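Local coordinates for TSSL1 (Pseudomonas aeruginosa, PDB 4B62), which probably holds the type VI secretion system to the cell wall by binding peptidoglycan through this OmpA-like C-terminal module of a longer membrane protein, at residues L62-A67 with G112-D117; V77-H82 with Q105-L110; D68-V73 with G119-E124; R18-D23 with V29-A34. One frame throughout, in Å; residues are numbered along the deposited sequence.

Contact 1 (L62-A67 with G112-D117)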
loop_
_atom_site.group_PDB
_atom_site.type_symbol
_atom_site.label_atom_id
_atom_site.label_comp_id
_atom_site.label_asym_id
_atom_site.label_seq_id
_atom_site.Cartn_x
_atom_site.Cartn_y
_atom_site.Cartn_z
ATOM N N LEU A 62 2.988 -2.142 -11.070
ATOM C CA LEU A 62 1.801 -2.322 -10.233
ATOM C C LEU A 62 1.345 -0.980 -9.657
ATOM O O LEU A 62 0.158 -0.628 -9.723
ATOM C CB LEU A 62 2.061 -3.340 -9.123
ATOM C CG LEU A 62 0.964 -3.505 -8.061
ATOM C CD1 LEU A 62 -0.370 -3.881 -8.704
ATOM C CD2 LEU A 62 1.369 -4.543 -7.021
ATOM N N LEU A 63 2.284 -0.218 -9.100
ATOM C CA LEU A 63 1.934 1.111 -8.585
ATOM C C LEU A 63 1.531 2.050 -9.706
ATOM O O LEU A 63 0.699 2.926 -9.513
ATOM C CB LEU A 63 3.056 1.714 -7.760
ATOM C CG LEU A 63 3.222 1.165 -6.358
ATOM C CD1 LEU A 63 4.239 2.006 -5.621
ATOM C CD2 LEU A 63 1.906 1.163 -5.578
ATOM N N LEU A 64 2.129 1.897 -10.884
ATOM C CA LEU A 64 1.703 2.704 -12.028
ATOM C C LEU A 64 0.225 2.465 -12.375
ATOM O O LEU A 64 -0.501 3.408 -12.661
ATOM C CB LEU A 64 2.601 2.444 -13.240
ATOM C CG LEU A 64 2.321 3.308 -14.466
ATOM C CD1 LEU A 64 2.427 4.785 -14.142
ATOM C CD2 LEU A 64 3.307 2.905 -15.544
ATOM N N ARG A 65 -0.226 1.215 -12.323
ATOM C CA ARG A 65 -1.642 0.914 -12.587
ATOM C C ARG A 65 -2.549 1.555 -11.541
ATOM O O ARG A 65 -3.667 2.003 -11.861
ATOM C CB ARG A 65 -1.874 -0.590 -12.653
ATOM C CG ARG A 65 -1.173 -1.213 -13.845
ATOM C CD ARG A 65 -1.564 -2.642 -14.071
ATOM N NE ARG A 65 -1.018 -3.559 -13.089
ATOM C CZ ARG A 65 0.196 -4.100 -13.143
ATOM N NH1 ARG A 65 1.060 -3.737 -14.088
ATOM N NH2 ARG A 65 0.556 -4.988 -12.226
ATOM N N ILE A 66 -2.074 1.601 -10.298
ATOM C CA ILE A 66 -2.836 2.302 -9.279
ATOM C C ILE A 66 -2.869 3.799 -9.565
ATOM O O ILE A 66 -3.930 4.414 -9.483
ATOM C CB ILE A 66 -2.340 1.950 -7.874
ATOM C CG1 ILE A 66 -2.699 0.491 -7.616
ATOM C CG2 ILE A 66 -2.972 2.859 -6.829
ATOM C CD1 ILE A 66 -1.907 -0.164 -6.531
ATOM N N ALA A 67 -1.739 4.384 -9.941
ATOM C CA ALA A 67 -1.718 5.793 -10.340
ATOM C C ALA A 67 -2.675 6.091 -11.491
ATOM O O ALA A 67 -3.346 7.133 -11.490
ATOM C CB ALA A 67 -0.307 6.231 -10.709
ATOM N N GLY A 112 2.333 10.392 -5.715
ATOM C CA GLY A 112 2.300 11.857 -5.840
ATOM C C GLY A 112 3.113 12.359 -7.023
ATOM O O GLY A 112 2.678 13.248 -7.753
ATOM N N ALA A 113 4.298 11.788 -7.221
ATOM C CA ALA A 113 5.168 12.235 -8.316
ATOM C C ALA A 113 4.581 11.881 -9.687
ATOM O O ALA A 113 4.674 12.664 -10.635
ATOM C CB ALA A 113 6.561 11.661 -8.164
ATOM N N THR A 114 3.963 10.710 -9.789
ATOM C CA THR A 114 3.391 10.243 -11.049
ATOM C C THR A 114 2.096 10.967 -11.400
ATOM O O THR A 114 1.897 11.358 -12.542
ATOM C CB THR A 114 3.217 8.718 -11.015
ATOM O OG1 THR A 114 4.521 8.143 -11.007
ATOM C CG2 THR A 114 2.429 8.187 -12.213
ATOM N N THR A 115 1.215 11.162 -10.420
ATOM C CA THR A 115 -0.009 11.929 -10.677
ATOM C C THR A 115 0.257 13.427 -10.829
ATOM O O THR A 115 -0.522 14.138 -11.472
ATOM C CB THR A 115 -1.039 11.744 -9.555
ATOM O OG1 THR A 115 -0.492 12.230 -8.325
ATOM C CG2 THR A 115 -1.451 10.285 -9.425
ATOM N N GLY A 116 1.341 13.906 -10.230
ATOM C CA GLY A 116 1.616 15.339 -10.152
ATOM C C GLY A 116 0.714 16.120 -9.213
ATOM O O GLY A 116 0.680 17.335 -9.279
ATOM N N ASP A 117 0.019 15.425 -8.319
ATOM C CA ASP A 117 -0.883 16.050 -7.364
ATOM C C ASP A 117 -0.197 16.165 -6.010
ATOM O O ASP A 117 -0.184 15.216 -5.213
ATOM C CB ASP A 117 -2.162 15.233 -7.225
ATOM C CG ASP A 117 -2.970 15.182 -8.504
ATOM O OD1 ASP A 117 -3.018 16.205 -9.223
ATOM O OD2 ASP A 117 -3.553 14.119 -8.790
#
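No flat group takes part where Leu-64 and Ala-67 meet Thr-114. The nearby guanidinium of Arg-65 has Leu-62 CA against one face, 3.6 Å above its plane and displaced toward the edge of the group. The contact itself is helix-against-helix packing within the OmpA-like alpha/beta domain, between helix 60-72 and the C-terminal end of helix 96-115. It is apolar and small, burying 127 Å² in all. The methyl CG2 of Thr-114 does most of the touching, lying 3.7 Å from Ala-67 CB and 3.9 Å from Leu-64 CD1, with the Leu-64 and Thr-114 side chains crossing at about a right angle. A chi1 of -68° turns this methyl out to the neighbouring helix and keeps OG1 beside its own backbone N, where it makes a weak hydrogen bond to Leu-110 O. Thr-115 adds a lighter touch, its CG2 4.2 Å from Ala-67 O. Its hydroxyl serves the end of its own helix: OG1 is hydrogen-bonded to Leu-111 O and also closes an ST turn just as Gly-116, with positive phi, leaves the helix. In that turn Asp-117 N donates to Thr-115 OG1 over 3.2 Å, with an N-H...O angle of 158°.

Contact 2 (V77-H82 with Q105-L110)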
loop_
_atom_site.group_PDB
_atom_site.type_symbol
_atom_site.label_atom_id
_atom_site.label_comp_id
_atom_site.label_asym_id
_atom_site.label_seq_id
_atom_site.Cartn_x
_atom_site.Cartn_y
_atom_site.Cartn_z
ATOM N N VAL A 77 -5.905 10.811 -0.978
ATOM C CA VAL A 77 -5.396 9.461 -0.792
ATOM C C VAL A 77 -4.581 9.349 0.482
ATOM O O VAL A 77 -3.693 10.163 0.748
ATOM C CB VAL A 77 -4.538 8.999 -1.990
ATOM C CG1 VAL A 77 -4.008 7.593 -1.746
ATOM C CG2 VAL A 77 -5.371 9.037 -3.257
ATOM N N LEU A 78 -4.907 8.330 1.273
ATOM C CA LEU A 78 -4.157 7.968 2.484
ATOM C C LEU A 78 -3.478 6.619 2.247
ATOM O O LEU A 78 -4.119 5.678 1.757
ATOM C CB LEU A 78 -5.107 7.878 3.682
ATOM C CG LEU A 78 -4.544 7.267 4.966
ATOM C CD1 LEU A 78 -3.535 8.204 5.613
ATOM C CD2 LEU A 78 -5.670 6.884 5.924
ATOM N N VAL A 79 -2.196 6.538 2.598
ATOM C CA VAL A 79 -1.469 5.284 2.549
ATOM C C VAL A 79 -1.051 4.910 3.967
ATOM O O VAL A 79 -0.291 5.648 4.602
ATOM C CB VAL A 79 -0.218 5.366 1.647
ATOM C CG1 VAL A 79 0.414 3.989 1.516
ATOM C CG2 VAL A 79 -0.567 5.938 0.291
ATOM N N THR A 80 -1.534 3.777 4.465
ATOM C CA THR A 80 -1.070 3.261 5.748
ATOM C C THR A 80 -0.160 2.066 5.501
ATOM O O THR A 80 -0.402 1.256 4.589
ATOM C CB THR A 80 -2.219 2.883 6.689
ATOM O OG1 THR A 80 -3.007 1.833 6.122
ATOM C CG2 THR A 80 -3.098 4.111 6.975
ATOM N N GLY A 81 0.913 2.012 6.282
ATOM C CA GLY A 81 1.910 0.955 6.198
ATOM C C GLY A 81 1.860 0.091 7.450
ATOM O O GLY A 81 1.684 0.604 8.566
ATOM N N HIS A 82 2.055 -1.215 7.266
ATOM C CA HIS A 82 1.897 -2.200 8.327
ATOM C C HIS A 82 3.005 -3.232 8.249
ATOM O O HIS A 82 3.477 -3.567 7.154
ATOM C CB HIS A 82 0.559 -2.917 8.185
ATOM C CG HIS A 82 -0.591 -1.977 8.127
ATOM N ND1 HIS A 82 -1.342 -1.642 9.237
ATOM C CD2 HIS A 82 -1.086 -1.258 7.092
ATOM C CE1 HIS A 82 -2.251 -0.759 8.877
ATOM N NE2 HIS A 82 -2.123 -0.507 7.586
ATOM N N GLN A 105 5.315 5.844 3.123
ATOM C CA GLN A 105 5.762 7.117 2.578
ATOM C C GLN A 105 6.308 6.963 1.150
ATOM O O GLN A 105 6.099 7.839 0.306
ATOM C CB GLN A 105 6.820 7.760 3.461
ATOM C CG GLN A 105 7.103 9.222 3.120
ATOM C CD GLN A 105 5.883 10.129 3.275
ATOM O OE1 GLN A 105 5.325 10.263 4.365
ATOM N NE2 GLN A 105 5.455 10.736 2.183
ATOM N N GLU A 106 7.030 5.869 0.884
ATOM C CA GLU A 106 7.555 5.671 -0.459
ATOM C C GLU A 106 6.418 5.511 -1.481
ATOM O O GLU A 106 6.448 6.093 -2.581
ATOM C CB GLU A 106 8.514 4.491 -0.498
ATOM C CG GLU A 106 9.202 4.291 -1.849
ATOM C CD GLU A 106 10.228 5.368 -2.192
ATOM O OE1 GLU A 106 10.613 6.177 -1.323
ATOM O OE2 GLU A 106 10.670 5.407 -3.359
ATOM N N VAL A 107 5.384 4.765 -1.096
ATOM C CA VAL A 107 4.225 4.609 -1.966
ATOM C C VAL A 107 3.552 5.966 -2.209
ATOM O O VAL A 107 3.251 6.336 -3.342
ATOM C CB VAL A 107 3.255 3.555 -1.389
ATOM C CG1 VAL A 107 1.930 3.523 -2.145
ATOM C CG2 VAL A 107 3.891 2.178 -1.451
ATOM N N ALA A 108 3.329 6.720 -1.138
ATOM C CA ALA A 108 2.734 8.050 -1.284
ATOM C C ALA A 108 3.578 8.955 -2.182
ATOM O O ALA A 108 3.052 9.674 -3.039
ATOM C CB ALA A 108 2.517 8.697 0.078
ATOM N N ASP A 109 4.896 8.912 -1.980
ATOM C CA ASP A 109 5.807 9.776 -2.744
ATOM C C ASP A 109 5.765 9.415 -4.234
ATOM O O ASP A 109 5.692 10.288 -5.097
ATOM C CB ASP A 109 7.243 9.637 -2.234
ATOM C CG ASP A 109 7.484 10.320 -0.895
ATOM O OD1 ASP A 109 6.600 11.048 -0.396
ATOM O OD2 ASP A 109 8.584 10.120 -0.346
ATOM N N LEU A 110 5.802 8.122 -4.527
ATOM C CA LEU A 110 5.810 7.671 -5.918
ATOM C C LEU A 110 4.499 8.015 -6.620
ATOM O O LEU A 110 4.486 8.476 -7.773
ATOM C CB LEU A 110 6.080 6.166 -5.990
ATOM C CG LEU A 110 7.510 5.745 -5.651
ATOM C CD1 LEU A 110 7.576 4.242 -5.414
ATOM C CD2 LEU A 110 8.464 6.163 -6.757
#
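Val-79, in the middle of strand 77-82, receives both helix residues that touch it, Val-107 and Ala-108. Followed in order, helix segment 105-110 begins with Gln-105, whose CB points away from the strand. Its amide reaches one turn on along the helix, NE2 donating to Asp-109 OD1 over 2.8 Å at 157°. The carboxylate oxygen lies close to the amide plane of Gln-105, whereas the amide nitrogen stands 42° out of the carboxylate plane. The amide end also packs on Ala-123 of strand 121-125.

Val-107 faces the sheet. Its CG1 lies 4.0 Å from Val-79 CG1, and the two side chains cross at about a right angle. In Val-79 this branch is anti to the backbone N (chi1 -174°), which leaves CG2 anti to the carbonyl carbon, facing Ala-108. That second branch meets the next residue, Val-79 CG2 lying 4.1 Å from Ala-108 CB. The two branches of one valine thus straddle two consecutive helix residues, and, consistent with the small size of Ala-108, the CA atoms of Val-79 and Ala-108 come within 6.3 Å. Beyond Asp-109, Leu-110 turns to Leu-63 of helix 60-72 and to Val-55.

Thr-80 points away from the helix, so its bond with His-82, 2.9 Å from OG1 to NE2, belongs to another face of the strand. A helix laid over its preceding strand in this way is typical of a beta-alpha-beta crossover, here completed by strand 121-125, parallel neighbour of strand 77-82, in an OmpA-like domain.

Contact 3 (D68-V73 with G119-E124)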
loop_
_atom_site.group_PDB
_atom_site.type_symbol
_atom_site.label_atom_id
_atom_site.label_comp_id
_atom_site.label_asym_id
_atom_site.label_seq_id
_atom_site.Cartn_x
_atom_site.Cartn_y
_atom_site.Cartn_z
ATOM N N ASP A 68 -2.727 5.194 -12.471
ATOM C CA ASP A 68 -3.622 5.359 -13.602
ATOM C C ASP A 68 -5.077 5.397 -13.123
ATOM O O ASP A 68 -5.867 6.218 -13.587
ATOM C CB ASP A 68 -3.473 4.216 -14.617
ATOM C CG ASP A 68 -2.208 4.288 -15.441
ATOM O OD1 ASP A 68 -1.615 5.368 -15.560
ATOM O OD2 ASP A 68 -1.841 3.228 -16.004
ATOM N N ALA A 69 -5.426 4.492 -12.210
ATOM C CA ALA A 69 -6.769 4.458 -11.637
ATOM C C ALA A 69 -7.064 5.747 -10.873
ATOM O O ALA A 69 -8.177 6.280 -10.963
ATOM C CB ALA A 69 -6.933 3.240 -10.743
ATOM N N LEU A 70 -6.060 6.252 -10.150
ATOM C CA LEU A 70 -6.234 7.443 -9.319
ATOM C C LEU A 70 -6.367 8.725 -10.137
ATOM O O LEU A 70 -6.888 9.716 -9.638
ATOM C CB LEU A 70 -5.104 7.556 -8.286
ATOM C CG LEU A 70 -5.104 6.480 -7.187
ATOM C CD1 LEU A 70 -3.873 6.628 -6.319
ATOM C CD2 LEU A 70 -6.362 6.509 -6.325
ATOM N N ARG A 71 -5.940 8.696 -11.398
ATOM C CA ARG A 71 -6.191 9.800 -12.325
ATOM C C ARG A 71 -7.675 9.930 -12.671
ATOM O O ARG A 71 -8.144 11.010 -13.029
ATOM C CB ARG A 71 -5.381 9.622 -13.610
ATOM C CG ARG A 71 -3.878 9.743 -13.414
ATOM N N LYS A 72 -8.395 8.817 -12.569
ATOM C CA LYS A 72 -9.806 8.738 -12.917
ATOM C C LYS A 72 -10.743 9.006 -11.727
ATOM O O LYS A 72 -11.895 9.365 -11.923
ATOM C CB LYS A 72 -10.120 7.358 -13.518
ATOM C CG LYS A 72 -9.273 6.993 -14.735
ATOM N N VAL A 73 -10.247 8.790 -10.508
ATOM C CA VAL A 73 -11.025 8.984 -9.280
ATOM C C VAL A 73 -10.266 9.971 -8.409
ATOM O O VAL A 73 -9.348 9.587 -7.672
ATOM C CB VAL A 73 -11.226 7.654 -8.525
ATOM C CG1 VAL A 73 -12.034 7.866 -7.249
ATOM C CG2 VAL A 73 -11.905 6.636 -9.429
ATOM N N GLY A 119 0.294 17.101 -2.332
ATOM C CA GLY A 119 -0.549 17.270 -1.144
ATOM C C GLY A 119 -1.732 16.318 -1.112
ATOM O O GLY A 119 -2.413 16.190 -0.090
ATOM N N ARG A 120 -1.958 15.627 -2.224
ATOM C CA ARG A 120 -3.035 14.653 -2.354
ATOM C C ARG A 120 -2.794 13.372 -1.578
ATOM O O ARG A 120 -3.747 12.697 -1.226
ATOM C CB ARG A 120 -3.235 14.324 -3.827
ATOM C CG ARG A 120 -4.303 13.299 -4.125
ATOM C CD ARG A 120 -4.550 13.158 -5.612
ATOM N NE ARG A 120 -5.617 12.204 -5.832
ATOM C CZ ARG A 120 -5.871 11.561 -6.966
ATOM N NH1 ARG A 120 -5.138 11.778 -8.058
ATOM N NH2 ARG A 120 -6.870 10.693 -6.999
ATOM N N PHE A 121 -1.526 13.026 -1.353
ATOM C CA PHE A 121 -1.152 11.753 -0.722
ATOM C C PHE A 121 -0.478 12.001 0.601
ATOM O O PHE A 121 0.459 12.802 0.680
ATOM C CB PHE A 121 -0.170 10.978 -1.621
ATOM C CG PHE A 121 -0.747 10.612 -2.940
ATOM C CD1 PHE A 121 -0.752 11.534 -3.975
ATOM C CD2 PHE A 121 -1.334 9.381 -3.145
ATOM C CE1 PHE A 121 -1.344 11.231 -5.182
ATOM C CE2 PHE A 121 -1.919 9.069 -4.356
ATOM C CZ PHE A 121 -1.916 9.993 -5.379
ATOM N N THR A 122 -0.941 11.320 1.637
ATOM C CA THR A 122 -0.222 11.302 2.889
ATOM C C THR A 122 -0.050 9.872 3.325
ATOM O O THR A 122 -0.737 8.961 2.823
ATOM C CB THR A 122 -0.917 12.108 3.986
ATOM O OG1 THR A 122 -2.175 11.505 4.297
ATOM C CG2 THR A 122 -1.133 13.549 3.541
ATOM N N ALA A 123 0.873 9.691 4.256
ATOM C CA ALA A 123 1.290 8.372 4.705
ATOM C C ALA A 123 1.434 8.277 6.207
ATOM O O ALA A 123 1.813 9.243 6.864
ATOM C CB ALA A 123 2.618 8.002 4.067
ATOM N N GLU A 124 1.133 7.092 6.736
ATOM C CA GLU A 124 1.349 6.811 8.154
ATOM C C GLU A 124 1.767 5.362 8.347
ATOM O O GLU A 124 1.202 4.447 7.777
ATOM C CB GLU A 124 0.094 7.108 8.978
ATOM C CG GLU A 124 0.272 6.955 10.492
ATOM C CD GLU A 124 -1.050 6.783 11.245
ATOM O OE1 GLU A 124 -2.119 7.043 10.676
ATOM O OE2 GLU A 124 -1.026 6.319 12.392
#
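Arg-120 grips the carbonyl of Leu-70 end-on, with both terminal nitrogens turned to one oxygen. NH2 donates to Leu-70 O over 2.8 Å at 157°, and NH1 reaches Leu-70 O at 3.1 Å along a more bent path of 137°. The oxygen lies in the guanidinium plane, but the two donors come from the same face of the carbonyl plane. NH2 is tilted moderately from that plane, and NH1 stands well above it. From CG to NE the arginine chain is extended, with chi3 at -178°, and it spans the 10.5 Å between the CA atoms of Leu-70 and Arg-120. Beside this pair of bonds, Leu-70 CD1 meets the edge of the Phe-121 ring, 3.7 Å from CE2. One leucine therefore offers its main chain to the arginine and its side chain to the aromatic ring.

In the second shell, Arg-120 NE is hydrogen-bonded to Gly-75 O and NH1 is salt-bridged to Asp-117, so the guanidinium's rotation is fixed from several sides. Phe-121 is packed against Val-77, Leu-111 and Thr-115. The positive group at the last turn of helix 60-72 would probably interact favourably with the negative end of the helix dipole. The arrangement ties a helix C-terminus to the start of outermost strand 121-125, joining the helical layer to the sheet in the OmpA-like alpha/beta fold.

Contact 4 (R18-D23 with V29-A34)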
loop_
_atom_site.group_PDB
_atom_site.type_symbol
_atom_site.label_atom_id
_atom_site.label_comp_id
_atom_site.label_asym_id
_atom_site.label_seq_id
_atom_site.Cartn_x
_atom_site.Cartn_y
_atom_site.Cartn_z
ATOM N N ARG A 18 -12.878 -1.835 -10.763
ATOM C CA ARG A 18 -13.081 -1.811 -12.204
ATOM C C ARG A 18 -11.838 -1.448 -13.018
ATOM O O ARG A 18 -11.797 -1.727 -14.212
ATOM C CB ARG A 18 -14.221 -0.848 -12.552
ATOM C CG ARG A 18 -13.929 0.618 -12.253
ATOM C CD ARG A 18 -15.215 1.438 -12.175
ATOM N NE ARG A 18 -14.976 2.738 -11.532
ATOM C CZ ARG A 18 -15.222 3.938 -12.062
ATOM N NH1 ARG A 18 -15.730 4.076 -13.289
ATOM N NH2 ARG A 18 -14.940 5.027 -11.349
ATOM N N PHE A 19 -10.841 -0.823 -12.391
ATOM C CA PHE A 19 -9.601 -0.447 -13.085
ATOM C C PHE A 19 -8.427 -1.373 -12.778
ATOM O O PHE A 19 -7.326 -1.175 -13.310
ATOM C CB PHE A 19 -9.187 0.965 -12.697
ATOM C CG PHE A 19 -10.220 2.000 -12.993
ATOM C CD1 PHE A 19 -10.694 2.169 -14.282
ATOM C CD2 PHE A 19 -10.715 2.808 -11.988
ATOM C CE1 PHE A 19 -11.648 3.124 -14.567
ATOM C CE2 PHE A 19 -11.668 3.766 -12.264
ATOM C CZ PHE A 19 -12.137 3.929 -13.556
ATOM N N LEU A 20 -8.665 -2.372 -11.928
ATOM C CA LEU A 20 -7.605 -3.233 -11.421
ATOM C C LEU A 20 -7.939 -4.726 -11.562
ATOM O O LEU A 20 -7.485 -5.561 -10.774
ATOM C CB LEU A 20 -7.313 -2.861 -9.958
ATOM C CG LEU A 20 -6.731 -1.453 -9.750
ATOM C CD1 LEU A 20 -6.671 -1.105 -8.269
ATOM C CD2 LEU A 20 -5.359 -1.291 -10.390
ATOM N N ALA A 21 -8.705 -5.071 -12.592
ATOM C CA ALA A 21 -9.141 -6.453 -12.773
ATOM C C ALA A 21 -8.004 -7.482 -12.818
ATOM O O ALA A 21 -8.101 -8.525 -12.174
ATOM C CB ALA A 21 -9.995 -6.580 -14.027
ATOM N N ASP A 22 -6.967 -7.219 -13.608
ATOM C CA ASP A 22 -5.872 -8.188 -13.751
ATOM C C ASP A 22 -5.168 -8.420 -12.422
ATOM O O ASP A 22 -4.851 -9.542 -12.071
ATOM C CB ASP A 22 -4.834 -7.741 -14.779
ATOM C CG ASP A 22 -5.340 -7.808 -16.196
ATOM O OD1 ASP A 22 -6.097 -8.744 -16.537
ATOM O OD2 ASP A 22 -4.969 -6.916 -16.976
ATOM N N ASP A 23 -4.927 -7.344 -11.683
ATOM C CA ASP A 23 -4.233 -7.447 -10.406
ATOM C C ASP A 23 -5.086 -8.151 -9.361
ATOM O O ASP A 23 -4.564 -8.897 -8.535
ATOM C CB ASP A 23 -3.792 -6.073 -9.918
ATOM C CG ASP A 23 -2.705 -5.481 -10.781
ATOM O OD1 ASP A 23 -1.700 -6.198 -11.050
ATOM O OD2 ASP A 23 -2.842 -4.300 -11.185
ATOM N N VAL A 29 -3.373 -7.573 -5.671
ATOM C CA VAL A 29 -4.045 -6.612 -4.796
ATOM C C VAL A 29 -5.414 -7.142 -4.440
ATOM O O VAL A 29 -5.936 -8.044 -5.099
ATOM C CB VAL A 29 -4.219 -5.214 -5.451
ATOM C CG1 VAL A 29 -2.912 -4.720 -6.049
ATOM C CG2 VAL A 29 -5.322 -5.210 -6.503
ATOM N N ALA A 30 -5.985 -6.556 -3.390
ATOM C CA ALA A 30 -7.400 -6.708 -3.097
ATOM C C ALA A 30 -8.006 -5.320 -2.963
ATOM O O ALA A 30 -7.355 -4.398 -2.481
ATOM C CB ALA A 30 -7.608 -7.530 -1.834
ATOM N N VAL A 31 -9.246 -5.172 -3.405
ATOM C CA VAL A 31 -9.888 -3.864 -3.437
ATOM C C VAL A 31 -11.248 -3.953 -2.766
ATOM O O VAL A 31 -12.069 -4.804 -3.113
ATOM C CB VAL A 31 -10.060 -3.345 -4.876
ATOM C CG1 VAL A 31 -10.730 -1.971 -4.893
ATOM C CG2 VAL A 31 -8.718 -3.282 -5.587
ATOM N N GLU A 32 -11.450 -3.084 -1.785
ATOM C CA GLU A 32 -12.746 -2.888 -1.145
ATOM C C GLU A 32 -13.324 -1.577 -1.660
ATOM O O GLU A 32 -12.792 -0.513 -1.342
ATOM C CB GLU A 32 -12.582 -2.838 0.381
ATOM C CG GLU A 32 -13.904 -2.661 1.123
ATOM C CD GLU A 32 -13.799 -2.444 2.638
ATOM O OE1 GLU A 32 -12.685 -2.425 3.216
ATOM O OE2 GLU A 32 -14.880 -2.284 3.259
ATOM N N ASP A 33 -14.399 -1.649 -2.446
ATOM C CA ASP A 33 -15.126 -0.463 -2.891
ATOM C C ASP A 33 -16.247 -0.243 -1.881
ATOM O O ASP A 33 -17.310 -0.880 -1.936
ATOM C CB ASP A 33 -15.670 -0.633 -4.312
ATOM C CG ASP A 33 -14.583 -0.564 -5.389
ATOM O OD1 ASP A 33 -13.556 0.113 -5.185
ATOM O OD2 ASP A 33 -14.780 -1.167 -6.463
ATOM N N ALA A 34 -15.961 0.636 -0.928
ATOM C CA ALA A 34 -16.848 0.925 0.199
ATOM C C ALA A 34 -17.694 2.164 -0.085
ATOM O O ALA A 34 -17.566 2.802 -1.137
ATOM C CB ALA A 34 -16.021 1.125 1.460
HETATM O O HOH W 1 -15.117 -0.650 -9.265
#
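This is a short-range packing of a helix start against the edge strand that follows it: strand 30-33, outermost in the mixed sheet of this OmpA-like module, returns along segment 18-23, which contains the start of helix 21-25. At the turn between the two segments the link is main chain, Val-29 N donating to Asp-23 O in a weak hydrogen bond of 3.4 Å. Alongside it the aliphatic part of Asp-23 does the packing, with CB 3.8 Å from Val-29 CG2. Val-29 chi1, -49° to CG1, leaves CG2 in the crowded position between the backbone N and the carbonyl carbon. The carboxylate of Asp-23 leads away from the strand to a salt bridge with Arg-65 of helix 60-72. Two residues along the strand, Val-31 CG2 meets Leu-20 CD1 at 4.0 Å, the side chains crossing at about a right angle; Leu-20 is the residue at the N-cap position of the helix. The far end is polar. Asp-33 uses its carboxylate to accept from the backbone N of Leu-16 and Ala-17, and its OD1 is also bonded to Ser-38 OG. One water finishes the link, accepting from Arg-18 N at 2.9 Å and donating to Asp-33 OD2 at 2.9 Å.

How the contacts relate
Contact 2 lies deepest, its centre about 6 Å from the centre of the chain, and is wholly aliphatic. Contacts 1 and 3 are only partly buried, and contact 4, though buried, has its centre about 13 Å from the chain's centre, at the edge strand. Contacts 1 and 3 share helix 60-72, and contacts 1 and 2 share helix 96-115. Leu-63 packs on Val-107, joining contacts 1 and 2. Strands 77-82 and 121-125 pair as neighbours, bringing contacts 2 and 3 together. Contacts 1 and 2 are carried by apolar packing alone; contact 3 adds a two-nitrogen arginine grip on one carbonyl, and contact 4 a water bridge. A charged pair ties contact 4 to helix 60-72.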